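Local coordinates for 11S globulin subunit beta (Cucurbita maxima, PDB 2E9Q), which serves as a seed storage protein, a nutrient reservoir of the 11S globulin family whose mature form is a hexamer, at residues R96-P101 / A141-W146; R175-A180 / G207-G212; G303-T308 / V328-A333; N353-V358 / D368-E373. All coordinates share one frame; numbering follows the deposited sequence. Where two conformers were deposited one is given.

Contact 1 of 4, residues R96-P101 / A141-W146; sequences RGIAIP and AGVSHW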
# COMPACT_ATOMS: atom_id res chain seq x y z
N ARG A 96 -29.24 4.73 -13.30
CA ARG A 96 -28.11 5.44 -12.73
C ARG A 96 -27.30 6.11 -13.83
O ARG A 96 -27.37 5.73 -15.00
CB ARG A 96 -27.21 4.45 -11.98
CG ARG A 96 -26.56 3.42 -12.89
CD ARG A 96 -25.86 2.27 -12.16
NE ARG A 96 -24.81 2.73 -11.26
CZ ARG A 96 -23.61 2.17 -11.14
NH1 ARG A 96 -23.28 1.12 -11.87
NH2 ARG A 96 -22.75 2.64 -10.25
N GLY A 97 -26.52 7.10 -13.43
CA GLY A 97 -25.65 7.80 -14.36
C GLY A 97 -24.30 7.89 -13.69
O GLY A 97 -24.17 8.48 -12.61
N ILE A 98 -23.28 7.29 -14.30
CA ILE A 98 -21.95 7.33 -13.72
C ILE A 98 -20.90 7.64 -14.78
O ILE A 98 -20.50 6.78 -15.56
CB ILE A 98 -21.62 6.01 -12.99
CG1 ILE A 98 -20.18 6.05 -12.47
CG2 ILE A 98 -21.84 4.82 -13.91
CD1 ILE A 98 -19.83 4.89 -11.55
N ALA A 99 -20.45 8.89 -14.75
CA ALA A 99 -19.46 9.43 -15.69
C ALA A 99 -18.16 8.66 -15.96
O ALA A 99 -17.90 8.27 -17.10
CB ALA A 99 -19.12 10.87 -15.29
N ILE A 100 -17.36 8.46 -14.91
CA ILE A 100 -16.05 7.80 -15.01
C ILE A 100 -15.15 8.55 -16.01
O ILE A 100 -15.28 8.41 -17.23
CB ILE A 100 -16.14 6.26 -15.35
CG1 ILE A 100 -14.91 5.81 -16.13
CG2 ILE A 100 -17.43 5.93 -16.07
CD1 ILE A 100 -13.61 5.96 -15.38
N PRO A 101 -14.21 9.35 -15.48
CA PRO A 101 -13.22 10.19 -16.17
C PRO A 101 -12.52 9.61 -17.39
O PRO A 101 -12.22 8.42 -17.46
CB PRO A 101 -12.23 10.54 -15.05
CG PRO A 101 -12.37 9.40 -14.09
CD PRO A 101 -13.86 9.23 -14.05
N ALA A 141 -13.73 5.42 -6.74
CA ALA A 141 -13.49 6.64 -5.99
C ALA A 141 -13.31 7.84 -6.92
O ALA A 141 -12.69 7.73 -7.97
CB ALA A 141 -12.25 6.46 -5.12
N GLY A 142 -13.84 8.99 -6.51
CA GLY A 142 -13.73 10.20 -7.30
C GLY A 142 -14.73 10.32 -8.44
O GLY A 142 -14.77 11.32 -9.16
N VAL A 143 -15.56 9.30 -8.61
CA VAL A 143 -16.55 9.31 -9.67
C VAL A 143 -17.93 9.69 -9.15
O VAL A 143 -18.41 9.11 -8.18
CB VAL A 143 -16.63 7.91 -10.33
CG1 VAL A 143 -17.69 7.91 -11.40
CG2 VAL A 143 -15.27 7.53 -10.89
N SER A 144 -18.56 10.67 -9.79
CA SER A 144 -19.88 11.11 -9.37
C SER A 144 -20.94 10.22 -9.98
O SER A 144 -20.79 9.72 -11.09
CB SER A 144 -20.14 12.56 -9.77
OG SER A 144 -20.26 12.67 -11.18
N HIS A 145 -22.01 10.01 -9.24
CA HIS A 145 -23.09 9.16 -9.69
C HIS A 145 -24.39 9.63 -9.07
O HIS A 145 -24.38 10.32 -8.06
CB HIS A 145 -22.83 7.71 -9.30
CG HIS A 145 -22.86 7.46 -7.82
ND1 HIS A 145 -23.73 6.56 -7.24
CD2 HIS A 145 -22.14 7.99 -6.81
CE1 HIS A 145 -23.53 6.54 -5.94
NE2 HIS A 145 -22.57 7.41 -5.65
N TRP A 146 -25.49 9.27 -9.71
CA TRP A 146 -26.82 9.63 -9.23
C TRP A 146 -27.73 8.45 -9.52
O TRP A 146 -27.52 7.70 -10.48
CB TRP A 146 -27.34 10.89 -9.94
CG TRP A 146 -27.34 10.80 -11.44
CD1 TRP A 146 -26.37 11.25 -12.29
CD2 TRP A 146 -28.36 10.21 -12.27
NE1 TRP A 146 -26.73 10.99 -13.59
CE2 TRP A 146 -27.94 10.35 -13.61
CE3 TRP A 146 -29.58 9.57 -12.01
CZ2 TRP A 146 -28.70 9.88 -14.70
CZ3 TRP A 146 -30.35 9.10 -13.09
CH2 TRP A 146 -29.89 9.27 -14.42
O HOH W 1 -24.77 3.97 -8.68
O HOH W 2 -22.79 11.01 -13.33
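W146 lays one face of its indole on the backbone of G97, whose N lies 3.5 Å above the ring plane near the centre, while R96 C sits farther out toward the rim. The first torsion puts the ring there: CG of W146 stands between its own N and carbonyl carbon (chi1 55°), which brings the indole over the neighbouring strand, and G97 carries no CB, which lets the indole lie directly on its backbone. Q126 takes the NE1 proton at the ring's edge. The same pair is joined by its backbone, G97 N to W146 O at 3.2 Å and W146 N to G97 O at 3.3 Å.

The other tight spot is V143. Its CG1 presses on I98 CG1 at 3.3 Å, closer than carbons normally pack, with the two side chains at about a right angle; CG2 reaches P101 CD at 3.9 Å. These strands, 93-98 and 145-149, are antiparallel neighbours in a sheet of the N-terminal cupin domain.

Water fills in where the fit is looser. One molecule donates to S144 O at 3.3 Å and, weakly, to G97 O, and accepts weakly from A99 N. A second accepts from R96 NE at 2.9 Å and also bonds H145 ND1, linking two groups that do not meet directly. The far end of the R96 guanidinium is held by V138 O and L286 O. A neighbouring subunit covers both parts: its L420 packs on W146 and its Q416 bonds S144 OG.

Contact 2 of 4, residues R175-A180 / G207-G212; sequences RKFYLA and GNIFSG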
# COMPACT_ATOMS: atom_id res chain seq x y z
N ARG A 175 -15.78 10.97 2.79
CA ARG A 175 -16.20 12.30 2.38
C ARG A 175 -17.00 12.20 1.08
O ARG A 175 -16.56 11.56 0.13
CB ARG A 175 -14.97 13.19 2.16
CG ARG A 175 -14.03 13.31 3.34
CD ARG A 175 -12.87 14.26 3.04
NE ARG A 175 -12.06 14.58 4.21
CZ ARG A 175 -11.34 13.70 4.90
NH1 ARG A 175 -11.31 12.43 4.53
NH2 ARG A 175 -10.63 14.10 5.95
N LYS A 176 -18.18 12.81 1.03
CA LYS A 176 -18.93 12.78 -0.21
C LYS A 176 -19.19 14.20 -0.69
O LYS A 176 -19.78 15.01 0.03
CB LYS A 176 -20.24 11.99 -0.08
CG LYS A 176 -20.89 11.77 -1.44
CD LYS A 176 -22.01 10.76 -1.46
CE LYS A 176 -22.72 10.82 -2.81
NZ LYS A 176 -23.85 9.88 -2.92
N PHE A 177 -18.71 14.50 -1.89
CA PHE A 177 -18.85 15.82 -2.52
C PHE A 177 -20.08 15.85 -3.44
O PHE A 177 -20.07 15.24 -4.51
CB PHE A 177 -17.60 16.16 -3.35
CG PHE A 177 -16.31 16.12 -2.57
CD1 PHE A 177 -15.80 14.91 -2.11
CD2 PHE A 177 -15.62 17.29 -2.27
CE1 PHE A 177 -14.61 14.86 -1.36
CE2 PHE A 177 -14.43 17.25 -1.52
CZ PHE A 177 -13.93 16.04 -1.07
N TYR A 178 -21.11 16.58 -3.02
CA TYR A 178 -22.33 16.70 -3.80
C TYR A 178 -22.28 17.85 -4.79
O TYR A 178 -21.80 18.94 -4.46
CB TYR A 178 -23.55 16.87 -2.87
CG TYR A 178 -24.04 15.58 -2.28
CD1 TYR A 178 -23.54 15.08 -1.06
CD2 TYR A 178 -24.98 14.81 -2.96
CE1 TYR A 178 -23.97 13.85 -0.56
CE2 TYR A 178 -25.41 13.58 -2.47
CZ TYR A 178 -24.91 13.11 -1.27
OH TYR A 178 -25.36 11.88 -0.83
N LEU A 179 -22.77 17.61 -6.00
CA LEU A 179 -22.78 18.65 -7.03
C LEU A 179 -24.00 19.56 -6.91
O LEU A 179 -23.98 20.69 -7.40
CB LEU A 179 -22.76 18.03 -8.43
CG LEU A 179 -21.62 17.06 -8.80
CD1 LEU A 179 -21.54 16.98 -10.32
CD2 LEU A 179 -20.30 17.55 -8.25
N ALA A 180 -25.07 19.08 -6.28
CA ALA A 180 -26.28 19.89 -6.12
C ALA A 180 -26.97 19.68 -4.79
O ALA A 180 -26.66 18.74 -4.05
CB ALA A 180 -27.26 19.58 -7.24
N GLY A 207 -22.99 22.43 2.56
CA GLY A 207 -23.68 22.49 1.29
C GLY A 207 -23.02 21.68 0.19
O GLY A 207 -22.26 20.76 0.47
N ASN A 208 -23.33 22.00 -1.06
CA ASN A 208 -22.77 21.30 -2.20
C ASN A 208 -21.45 21.98 -2.55
O ASN A 208 -21.15 23.05 -2.01
CB ASN A 208 -23.75 21.34 -3.38
CG ASN A 208 -24.07 22.75 -3.82
OD1 ASN A 208 -23.17 23.58 -4.01
ND2 ASN A 208 -25.35 23.04 -3.99
N ILE A 209 -20.66 21.40 -3.44
CA ILE A 209 -19.35 21.98 -3.79
C ILE A 209 -19.36 23.40 -4.34
O ILE A 209 -18.35 24.10 -4.26
CB ILE A 209 -18.59 21.12 -4.80
CG1 ILE A 209 -19.39 21.02 -6.11
CG2 ILE A 209 -18.31 19.76 -4.18
CD1 ILE A 209 -18.72 20.23 -7.19
N PHE A 210 -20.47 23.84 -4.91
CA PHE A 210 -20.51 25.19 -5.47
C PHE A 210 -20.78 26.26 -4.43
O PHE A 210 -20.34 27.39 -4.60
CB PHE A 210 -21.56 25.27 -6.59
CG PHE A 210 -21.27 24.36 -7.74
CD1 PHE A 210 -22.11 23.29 -8.02
CD2 PHE A 210 -20.11 24.52 -8.49
CE1 PHE A 210 -21.79 22.38 -9.03
CE2 PHE A 210 -19.79 23.62 -9.51
CZ PHE A 210 -20.63 22.55 -9.78
N SER A 211 -21.48 25.91 -3.36
CA SER A 211 -21.79 26.91 -2.33
C SER A 211 -20.57 27.46 -1.63
O SER A 211 -20.67 28.44 -0.89
CB SER A 211 -22.81 26.37 -1.31
OG SER A 211 -22.32 25.26 -0.59
N GLY A 212 -19.41 26.85 -1.86
CA GLY A 212 -18.20 27.34 -1.23
C GLY A 212 -17.42 28.34 -2.08
O GLY A 212 -16.45 28.93 -1.60
O HOH W 3 -20.84 18.29 -0.56
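I209 and L179 lie side by side and point the same way, their tips meeting at CD1 of I209 and CD2 of L179 only 3.3 Å apart, tight for two methyls. The other branch of I209 works at a different angle: CG2 meets F177 CB at 3.8 Å, the two side chains at about a right angle, with the methyl near the plane of the F177 ring, at its edge. I209 can serve both because CG1 is set between its N and carbonyl carbon (chi1 62°), which places CG2 beside the backbone N. F210 turns its ring edge toward the backbone, CE1 lying 3.2 Å from L179 O, and one face of that ring lies against CG1 of I209.

Between these side chains runs one direct backbone bond, I209 N to Y178 O at 2.9 Å and 168° at the hydrogen, the donor meeting the oxygen almost head-on. The receiving strand, 176-178, pairs with strand 74-81 in the N-terminal cupin domain; the other partner is a type I turn from N208 to S211 in the loop that leads to helix 215-222.

N208 shapes that turn. Its OD1 accepts from S211 N at 3.0 Å, an Asx motif, and S211 OG returns a bond to N208 O at 2.9 Å, while ND2 of N208 is taken by G181 O. A water bridges Y178 N and G207 O. F177 stacks on F80, F210 meets the F222 ring nearly perpendicularly, and Y429 of a neighbouring subunit bonds L179 O through its OH.

Contact 3 of 4, residues G303-T308 / V328-A333; sequences GGRIST and VLYSNA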
# COMPACT_ATOMS: atom_id res chain seq x y z
N GLY A 303 -29.59 -27.01 1.05
CA GLY A 303 -29.04 -26.08 2.02
C GLY A 303 -29.16 -24.60 1.69
O GLY A 303 -29.58 -23.80 2.54
N GLY A 304 -28.79 -24.23 0.47
CA GLY A 304 -28.85 -22.84 0.06
C GLY A 304 -27.78 -22.55 -0.96
O GLY A 304 -27.25 -23.47 -1.58
N ARG A 305 -27.42 -21.28 -1.12
CA ARG A 305 -26.42 -20.94 -2.13
C ARG A 305 -25.69 -19.63 -1.88
O ARG A 305 -26.14 -18.78 -1.12
CB ARG A 305 -27.12 -20.86 -3.48
CG ARG A 305 -28.37 -20.00 -3.41
CD ARG A 305 -29.08 -19.89 -4.74
NE ARG A 305 -30.35 -19.19 -4.60
CZ ARG A 305 -31.41 -19.67 -3.96
NH1 ARG A 305 -32.52 -18.96 -3.88
NH2 ARG A 305 -31.37 -20.88 -3.39
N ILE A 306 -24.56 -19.47 -2.56
CA ILE A 306 -23.74 -18.26 -2.47
C ILE A 306 -23.27 -17.88 -3.87
O ILE A 306 -22.68 -18.70 -4.58
CB ILE A 306 -22.51 -18.48 -1.58
CG1 ILE A 306 -22.96 -18.85 -0.16
CG2 ILE A 306 -21.61 -17.26 -1.62
CD1 ILE A 306 -21.82 -19.18 0.79
N SER A 307 -23.54 -16.64 -4.26
CA SER A 307 -23.15 -16.14 -5.58
C SER A 307 -22.04 -15.12 -5.43
O SER A 307 -22.16 -14.17 -4.65
CB SER A 307 -24.35 -15.50 -6.26
OG SER A 307 -25.38 -16.45 -6.36
N THR A 308 -20.97 -15.30 -6.20
CA THR A 308 -19.81 -14.43 -6.12
C THR A 308 -19.63 -13.43 -7.25
O THR A 308 -19.93 -13.70 -8.42
CB THR A 308 -18.51 -15.26 -6.05
OG1 THR A 308 -18.63 -16.25 -5.02
CG2 THR A 308 -17.32 -14.35 -5.76
N VAL A 328 -27.57 -17.31 0.55
CA VAL A 328 -28.95 -17.67 0.82
C VAL A 328 -28.94 -18.99 1.55
O VAL A 328 -28.45 -19.99 1.02
CB VAL A 328 -29.78 -17.80 -0.48
CG1 VAL A 328 -31.14 -18.41 -0.17
CG2 VAL A 328 -29.96 -16.44 -1.12
N LEU A 329 -29.44 -18.99 2.78
CA LEU A 329 -29.50 -20.22 3.56
C LEU A 329 -30.95 -20.60 3.78
O LEU A 329 -31.78 -19.75 4.10
CB LEU A 329 -28.82 -20.04 4.92
CG LEU A 329 -27.32 -20.32 5.03
CD1 LEU A 329 -26.86 -20.16 6.49
CD2 LEU A 329 -27.04 -21.74 4.54
N TYR A 330 -31.25 -21.88 3.58
CA TYR A 330 -32.60 -22.40 3.79
C TYR A 330 -32.76 -22.60 5.29
O TYR A 330 -31.77 -22.67 6.02
CB TYR A 330 -32.77 -23.76 3.09
CG TYR A 330 -32.76 -23.70 1.58
CD1 TYR A 330 -32.41 -24.81 0.82
CD2 TYR A 330 -33.08 -22.51 0.92
CE1 TYR A 330 -32.39 -24.75 -0.57
CE2 TYR A 330 -33.05 -22.44 -0.47
CZ TYR A 330 -32.71 -23.56 -1.21
OH TYR A 330 -32.69 -23.48 -2.58
N SER A 331 -34.01 -22.69 5.74
CA SER A 331 -34.30 -22.88 7.16
C SER A 331 -33.38 -23.90 7.81
O SER A 331 -33.21 -25.02 7.31
CB SER A 331 -35.75 -23.32 7.35
OG SER A 331 -36.64 -22.39 6.74
N ASN A 332 -32.77 -23.49 8.92
CA ASN A 332 -31.88 -24.35 9.69
C ASN A 332 -30.61 -24.77 8.96
O ASN A 332 -29.84 -25.61 9.46
CB ASN A 332 -32.68 -25.57 10.14
CG ASN A 332 -34.03 -25.18 10.70
OD1 ASN A 332 -35.06 -25.77 10.37
ND2 ASN A 332 -34.03 -24.17 11.56
N ALA A 333 -30.38 -24.18 7.79
CA ALA A 333 -29.17 -24.48 7.02
C ALA A 333 -27.97 -23.81 7.71
O ALA A 333 -28.13 -22.79 8.37
CB ALA A 333 -29.32 -23.97 5.59
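R305 and V328 are neighbours in the antiparallel sheet of the C-terminal cupin domain, a hydrogen-bonded pair on strands 304-309 and 323-329. R305 N donates to V328 O at 2.7 Å, and V328 N returns the bond to R305 O. Just before them G303 and G304 both face N300, a classic beta bulge, and on the far side of the contact the chain swings through a type II turn from Y330 to A333.

The R305 side chain runs alongside V328. From CB, the first torsion sets CG between the backbone N and the carbonyl carbon, and CG meets CB of V328 at 3.9 Å. The chain then stays extended to NE, carrying the guanidinium out over the valine: CZ and NH1 each come within 4.0 Å of V328 CG1, and that methyl sits over one face of the group, toward its rim. At the tip NH2 makes a weak bond to Y330 OH, 3.0 Å long and bent to 126° at the hydrogen; the guanidinium and phenol planes are 63° apart, with the hydroxyl near the guanidinium plane, at its edge.

L329 points to the opposite face of the sheet, where it touches W396 and comes about 5 Å, side chain to side chain, from K387, assigned to a magnesium site. Y330 is fixed at its base by the bond from its N to G303 O, 2.7 Å. Its ring lies over the bulge, with CA of G304 4.0 Å from the ring centroid and only 6° off the normal, a CH-pi contact.

Contact 4 of 4, residues N353-V358 / D368-E373; sequences NARVQV and DGEVRE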
# COMPACT_ATOMS: atom_id res chain seq x y z
N ASN A 353 -32.80 -14.40 9.89
CA ASN A 353 -31.88 -14.23 11.00
C ASN A 353 -31.11 -15.51 11.13
O ASN A 353 -31.49 -16.53 10.55
CB ASN A 353 -32.64 -13.92 12.30
CG ASN A 353 -33.44 -15.11 12.82
OD1 ASN A 353 -34.58 -15.32 12.42
ND2 ASN A 353 -32.82 -15.90 13.70
N ALA A 354 -30.01 -15.47 11.87
CA ALA A 354 -29.19 -16.66 12.04
C ALA A 354 -28.33 -16.54 13.28
O ALA A 354 -28.09 -15.44 13.78
CB ALA A 354 -28.30 -16.83 10.82
N ARG A 355 -27.86 -17.67 13.77
CA ARG A 355 -26.99 -17.66 14.92
C ARG A 355 -25.61 -17.72 14.30
O ARG A 355 -25.36 -18.53 13.42
CB ARG A 355 -27.18 -18.89 15.83
CG ARG A 355 -26.32 -18.79 17.09
CD ARG A 355 -26.30 -20.05 17.94
NE ARG A 355 -25.49 -19.84 19.15
CZ ARG A 355 -25.16 -20.80 20.01
NH1 ARG A 355 -25.55 -22.05 19.81
NH2 ARG A 355 -24.42 -20.50 21.07
N VAL A 356 -24.74 -16.84 14.76
CA VAL A 356 -23.38 -16.77 14.23
C VAL A 356 -22.33 -16.77 15.34
O VAL A 356 -22.49 -16.09 16.35
CB VAL A 356 -23.18 -15.49 13.40
CG1 VAL A 356 -21.76 -15.47 12.84
CG2 VAL A 356 -24.20 -15.43 12.29
N GLN A 357 -21.27 -17.55 15.13
CA GLN A 357 -20.17 -17.62 16.08
C GLN A 357 -18.87 -17.33 15.34
O GLN A 357 -18.65 -17.83 14.23
CB GLN A 357 -20.09 -18.99 16.75
CG GLN A 357 -21.27 -19.32 17.66
CD GLN A 357 -20.93 -20.39 18.69
OE1 GLN A 357 -20.30 -21.40 18.38
NE2 GLN A 357 -21.35 -20.17 19.93
N VAL A 358 -18.03 -16.52 15.96
CA VAL A 358 -16.75 -16.14 15.39
C VAL A 358 -15.67 -16.40 16.44
O VAL A 358 -15.85 -16.07 17.61
CB VAL A 358 -16.74 -14.65 15.01
CG1 VAL A 358 -15.42 -14.29 14.35
CG2 VAL A 358 -17.93 -14.32 14.10
N ASP A 368 -20.97 -14.29 19.50
CA ASP A 368 -21.79 -15.47 19.69
C ASP A 368 -23.20 -14.96 19.92
O ASP A 368 -23.58 -14.62 21.04
CB ASP A 368 -21.30 -16.28 20.90
CG ASP A 368 -22.13 -17.52 21.14
OD1 ASP A 368 -22.85 -17.97 20.22
OD2 ASP A 368 -22.05 -18.07 22.26
N GLY A 369 -23.97 -14.88 18.84
CA GLY A 369 -25.33 -14.40 18.95
C GLY A 369 -26.08 -14.40 17.64
O GLY A 369 -25.73 -15.12 16.71
N GLU A 370 -27.10 -13.56 17.57
CA GLU A 370 -27.93 -13.46 16.38
C GLU A 370 -27.61 -12.26 15.51
O GLU A 370 -27.11 -11.25 15.99
CB GLU A 370 -29.40 -13.36 16.78
CG GLU A 370 -29.99 -14.60 17.41
CD GLU A 370 -30.05 -15.76 16.44
OE1 GLU A 370 -29.20 -16.68 16.56
OE2 GLU A 370 -30.94 -15.76 15.55
N VAL A 371 -27.92 -12.40 14.23
CA VAL A 371 -27.77 -11.34 13.25
C VAL A 371 -29.14 -11.36 12.58
O VAL A 371 -29.58 -12.40 12.11
CB VAL A 371 -26.69 -11.64 12.20
CG1 VAL A 371 -26.60 -10.48 11.24
CG2 VAL A 371 -25.35 -11.86 12.86
N ARG A 372 -29.80 -10.21 12.56
CA ARG A 372 -31.12 -10.15 11.96
C ARG A 372 -31.15 -9.20 10.77
O ARG A 372 -30.29 -8.32 10.64
CB ARG A 372 -32.15 -9.68 13.00
CG ARG A 372 -32.00 -10.36 14.35
CD ARG A 372 -33.14 -10.00 15.29
NE ARG A 372 -32.90 -10.47 16.65
CZ ARG A 372 -32.59 -11.72 16.97
NH1 ARG A 372 -32.46 -12.66 16.04
NH2 ARG A 372 -32.39 -12.04 18.25
N GLU A 373 -32.15 -9.39 9.92
CA GLU A 373 -32.34 -8.56 8.73
C GLU A 373 -32.07 -7.12 9.10
O GLU A 373 -32.54 -6.64 10.12
CB GLU A 373 -33.77 -8.69 8.20
CG GLU A 373 -34.08 -7.83 6.97
CD GLU A 373 -34.39 -6.37 7.29
OE1 GLU A 373 -34.12 -5.50 6.43
OE2 GLU A 373 -34.93 -6.09 8.39
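Q357 NE2 on one strand bonds D368 OD1 on the other. OD1 of D368 lies in the amide plane of Q357, but NE2 meets that oxygen from above the carboxylate plane, at 2.7 Å and a nearly straight 169°. In one of its two conformers R355 NH2 makes a salt bridge to the same oxygen at 3.1 Å, using the syn lone pair of OD1 though tilted somewhat out of the guanidinium plane, and NE adds a weak, longer bond. A neighbouring subunit holds the far end of Q357, where OE1 accepts from the N of its A214.

The second polar group is built on E370. Its chain bends at chi2 (-66°), swinging the carboxylate across the facing strand, so that OE2 accepts from N353 ND2 at 2.6 Å; R372 NH1 adds a weak salt bridge to the same oxygen at 3.5 Å. OE1 lies 3.2 Å from A354 O, acceptor against acceptor, which would tend to raise the carboxylate's pKa, an effect the N353 amide and R372 probably offset.

Apolar contact lies on the other face of the strands, where V356 CG2 meets V371 CG2 at 3.8 Å; F394 packs on V371 there, and V356 comes about 4 Å, side chain to side chain, from K387.

Backbone bonds link A354 with V371 in both directions, and V356 with G369, where V356 N to G369 O is 2.8 Å. At G369 the second strand turns a corner. The whole is an antiparallel beta hairpin, 353-359 with 365-372, in the C-terminal cupin domain.

In the fold
From the N terminus, contact 1 closes the loop between strands 93-98 and 145-149, and contact 2 then brings the stretch after strand 176-178 back onto it. Both belong to the N-terminal cupin domain and touch through H145 NE2 and K176 NZ, 3.9 Å apart, and both also meet a second subunit. Contact 3 lies in the C-terminal cupin, joining strands 304-309 and 323-329; contact 4 closes the hairpin 353-359/365-372, which reaches a third subunit. The four follow one another in series, none nested or crossed. Contacts 3 and 4 sit about 15 Å apart between centres, while contacts 1 and 3 are about 33 Å apart, on opposite sides of the chain's centre.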